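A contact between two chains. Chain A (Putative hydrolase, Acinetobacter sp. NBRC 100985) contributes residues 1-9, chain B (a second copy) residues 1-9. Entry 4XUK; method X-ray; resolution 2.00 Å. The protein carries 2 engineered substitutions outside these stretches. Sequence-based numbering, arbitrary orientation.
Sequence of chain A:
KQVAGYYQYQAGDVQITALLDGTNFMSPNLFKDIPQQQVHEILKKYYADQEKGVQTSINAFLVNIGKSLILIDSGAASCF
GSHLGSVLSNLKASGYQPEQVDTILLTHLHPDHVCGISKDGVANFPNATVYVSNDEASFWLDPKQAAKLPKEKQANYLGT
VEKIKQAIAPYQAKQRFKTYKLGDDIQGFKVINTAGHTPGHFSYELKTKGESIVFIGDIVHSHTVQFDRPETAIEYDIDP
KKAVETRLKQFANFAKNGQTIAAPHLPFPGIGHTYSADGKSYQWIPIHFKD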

# COMPACT_ATOMS: atom_id res chain seq x y z
N LYS A 1 -2.80 8.19 -16.23
CA LYS A 1 -1.51 7.60 -15.93
C LYS A 1 -1.65 6.59 -14.78
O LYS A 1 -0.95 5.58 -14.75
CB LYS A 1 -0.45 8.68 -15.58
CG LYS A 1 -0.08 9.62 -16.72
CD LYS A 1 1.32 9.34 -17.30
CE LYS A 1 1.48 7.88 -17.68
NZ LYS A 1 2.67 7.61 -18.57
N GLN A 2 -2.57 6.84 -13.85
CA GLN A 2 -2.61 6.04 -12.61
C GLN A 2 -3.03 4.59 -12.80
O GLN A 2 -3.87 4.28 -13.64
CB GLN A 2 -3.48 6.73 -11.55
CG GLN A 2 -3.54 6.02 -10.19
CD GLN A 2 -2.19 5.97 -9.48
OE1 GLN A 2 -1.31 5.20 -9.85
NE2 GLN A 2 -2.02 6.81 -8.46
N VAL A 3 -2.41 3.69 -12.03
CA VAL A 3 -2.77 2.28 -12.09
C VAL A 3 -4.26 2.08 -11.76
O VAL A 3 -4.87 2.87 -11.03
CB VAL A 3 -1.83 1.42 -11.17
CG1 VAL A 3 -2.11 1.66 -9.68
CG2 VAL A 3 -1.96 -0.07 -11.50
N ALA A 4 -4.86 1.05 -12.34
CA ALA A 4 -6.25 0.71 -12.04
C ALA A 4 -6.37 0.32 -10.57
O ALA A 4 -5.44 -0.25 -9.97
CB ALA A 4 -6.75 -0.41 -12.94
N GLY A 5 -7.52 0.62 -9.98
CA GLY A 5 -7.75 0.36 -8.58
C GLY A 5 -8.30 -1.03 -8.32
O GLY A 5 -9.43 -1.19 -7.85
N TYR A 6 -7.51 -2.05 -8.63
CA TYR A 6 -7.84 -3.39 -8.16
C TYR A 6 -6.56 -4.02 -7.64
O TYR A 6 -5.46 -3.62 -8.05
CB TYR A 6 -8.48 -4.25 -9.26
CG TYR A 6 -7.57 -4.59 -10.40
CD1 TYR A 6 -7.48 -3.75 -11.51
CD2 TYR A 6 -6.81 -5.76 -10.40
CE1 TYR A 6 -6.65 -4.05 -12.57
CE2 TYR A 6 -5.98 -6.07 -11.47
CZ TYR A 6 -5.91 -5.21 -12.55
OH TYR A 6 -5.09 -5.49 -13.62
N TYR A 7 -6.70 -4.98 -6.74
CA TYR A 7 -5.56 -5.70 -6.21
C TYR A 7 -6.00 -7.11 -5.87
O TYR A 7 -7.10 -7.30 -5.32
CB TYR A 7 -4.99 -5.01 -4.97
CG TYR A 7 -3.82 -5.79 -4.39
CD1 TYR A 7 -2.54 -5.64 -4.91
CD2 TYR A 7 -4.02 -6.72 -3.38
CE1 TYR A 7 -1.47 -6.37 -4.41
CE2 TYR A 7 -2.97 -7.46 -2.88
CZ TYR A 7 -1.70 -7.27 -3.40
OH TYR A 7 -0.65 -8.01 -2.91
N GLN A 8 -5.17 -8.09 -6.18
CA GLN A 8 -5.53 -9.48 -5.93
C GLN A 8 -4.83 -10.02 -4.69
O GLN A 8 -3.60 -10.09 -4.65
CB GLN A 8 -5.16 -10.37 -7.13
CG GLN A 8 -5.74 -9.92 -8.48
CD GLN A 8 -7.24 -10.12 -8.61
OE1 GLN A 8 -7.94 -10.41 -7.64
NE2 GLN A 8 -7.74 -9.96 -9.84
N TYR A 9 -5.62 -10.41 -3.69
CA TYR A 9 -5.08 -11.03 -2.48
C TYR A 9 -5.44 -12.51 -2.47
O TYR A 9 -6.61 -12.86 -2.61
CB TYR A 9 -5.62 -10.33 -1.22
CG TYR A 9 -5.14 -10.96 0.07
CD1 TYR A 9 -3.87 -10.70 0.55
CD2 TYR A 9 -5.96 -11.82 0.79
CE1 TYR A 9 -3.42 -11.29 1.72
CE2 TYR A 9 -5.52 -12.41 1.96
CZ TYR A 9 -4.24 -12.13 2.42
OH TYR A 9 -3.79 -12.71 3.58
N LYS B 1 -3.59 -11.86 -13.83
CA LYS B 1 -4.59 -11.69 -12.79
C LYS B 1 -4.24 -10.50 -11.91
O LYS B 1 -4.98 -9.63 -11.77
CB LYS B 1 -4.68 -12.92 -11.91
CG LYS B 1 -5.99 -13.19 -11.29
CD LYS B 1 -6.96 -13.29 -12.43
CE LYS B 1 -8.30 -13.74 -12.05
NZ LYS B 1 -9.29 -12.87 -12.77
N GLN B 2 -3.08 -10.56 -11.32
CA GLN B 2 -2.58 -9.49 -10.44
C GLN B 2 -2.38 -8.16 -11.15
O GLN B 2 -2.03 -8.13 -12.33
CB GLN B 2 -1.29 -9.91 -9.72
CG GLN B 2 -0.75 -8.85 -8.74
CD GLN B 2 -1.71 -8.53 -7.58
OE1 GLN B 2 -2.73 -7.86 -7.76
NE2 GLN B 2 -1.37 -9.02 -6.38
N VAL B 3 -2.65 -7.07 -10.43
CA VAL B 3 -2.46 -5.74 -10.99
C VAL B 3 -0.99 -5.56 -11.34
O VAL B 3 -0.11 -6.19 -10.75
CB VAL B 3 -2.98 -4.63 -10.04
CG1 VAL B 3 -2.07 -4.43 -8.81
CG2 VAL B 3 -3.17 -3.33 -10.78
N ALA B 4 -0.73 -4.74 -12.35
CA ALA B 4 0.65 -4.52 -12.78
C ALA B 4 1.36 -3.73 -11.69
O ALA B 4 0.72 -2.98 -10.93
CB ALA B 4 0.68 -3.78 -14.10
N GLY B 5 2.67 -3.89 -11.62
CA GLY B 5 3.47 -3.25 -10.59
C GLY B 5 4.00 -1.88 -10.96
O GLY B 5 5.22 -1.68 -11.04
N TYR B 6 3.10 -0.93 -11.23
CA TYR B 6 3.48 0.48 -11.32
C TYR B 6 2.51 1.28 -10.47
O TYR B 6 1.37 0.84 -10.26
CB TYR B 6 3.51 1.00 -12.77
CG TYR B 6 2.16 1.08 -13.45
CD1 TYR B 6 1.65 -0.02 -14.12
CD2 TYR B 6 1.43 2.26 -13.45
CE1 TYR B 6 0.43 0.04 -14.76
CE2 TYR B 6 0.19 2.32 -14.10
CZ TYR B 6 -0.30 1.21 -14.75
OH TYR B 6 -1.51 1.22 -15.39
N TYR B 7 2.96 2.43 -9.98
CA TYR B 7 2.08 3.33 -9.21
C TYR B 7 2.52 4.78 -9.41
O TYR B 7 3.72 5.09 -9.32
CB TYR B 7 2.06 3.00 -7.71
CG TYR B 7 1.25 4.01 -6.92
CD1 TYR B 7 -0.14 3.92 -6.87
CD2 TYR B 7 1.86 5.08 -6.26
CE1 TYR B 7 -0.90 4.86 -6.18
CE2 TYR B 7 1.10 6.02 -5.56
CZ TYR B 7 -0.27 5.90 -5.53
OH TYR B 7 -1.04 6.82 -4.85
N GLN B 8 1.56 5.67 -9.66
CA GLN B 8 1.86 7.07 -9.90
C GLN B 8 1.72 7.93 -8.66
O GLN B 8 0.63 8.04 -8.08
CB GLN B 8 0.95 7.64 -11.00
CG GLN B 8 0.93 6.85 -12.29
CD GLN B 8 2.24 6.89 -13.06
OE1 GLN B 8 3.26 7.37 -12.56
NE2 GLN B 8 2.22 6.37 -14.28
N TYR B 9 2.83 8.56 -8.26
CA TYR B 9 2.81 9.50 -7.14
C TYR B 9 3.09 10.91 -7.64
O TYR B 9 4.13 11.17 -8.25
CB TYR B 9 3.85 9.10 -6.08
CG TYR B 9 3.97 10.08 -4.94
CD1 TYR B 9 3.07 10.06 -3.87
CD2 TYR B 9 5.00 11.02 -4.91
CE1 TYR B 9 3.18 10.95 -2.81
CE2 TYR B 9 5.12 11.92 -3.86
CZ TYR B 9 4.21 11.88 -2.81
OH TYR B 9 4.32 12.77 -1.77
O HOH W 1 -1.10 4.06 -16.95
O HOH W 2 -3.71 -0.67 -14.55
O HOH W 3 -2.72 -3.68 -14.24
O HOH W 4 -3.90 -7.74 -14.02

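The strongest polar links join Q2 of each chain to the backbone of Q8 in the other. Q8(B) N donates to Q2(A) OE1 at 2.9 Å, and Q2(A) NE2 donates to Q8(B) O, also at 2.9 Å. One amide group thus satisfies both the NH and the carbonyl of a single strand residue, much as a neighbouring strand would. The equivalent pair in the other direction is Q8(A) N to Q2(B) OE1 at 2.9 Å and a weak bond from Q2(B) NE2 to Q8(A) O at 3.0 Å. Each Q2 OE1 also accepts from the backbone N of V3 in its own chain, which helps hold the side chain in place.

Q8 replies with its own amide. Q8(B) NE2 donates to K1(A) O at 3.3 Å; the bond from Q8(A) NE2 to K1(B) O, at 3.4 Å, is weak.

The stretches run in roughly opposite directions, 142° apart, with the CA of Q2(A) nearest that of Q8(B), V3(A) nearest Y7(B), and the reverse pairs Y7(A) with V3(B) and Q8(A) with Q2(B). No direct backbone-to-backbone hydrogen bond joins them.

The two valines meet at the centre, V3(A) CG2 to V3(B) CG2 at 3.6 Å. Each valine also packs over a face of the opposing Y6 ring, a CH-pi contact. Water extends the polar network: one molecule bridges A4(A) N and Y6(B) OH, and another bridges A4(B) N and Y6(A) OH.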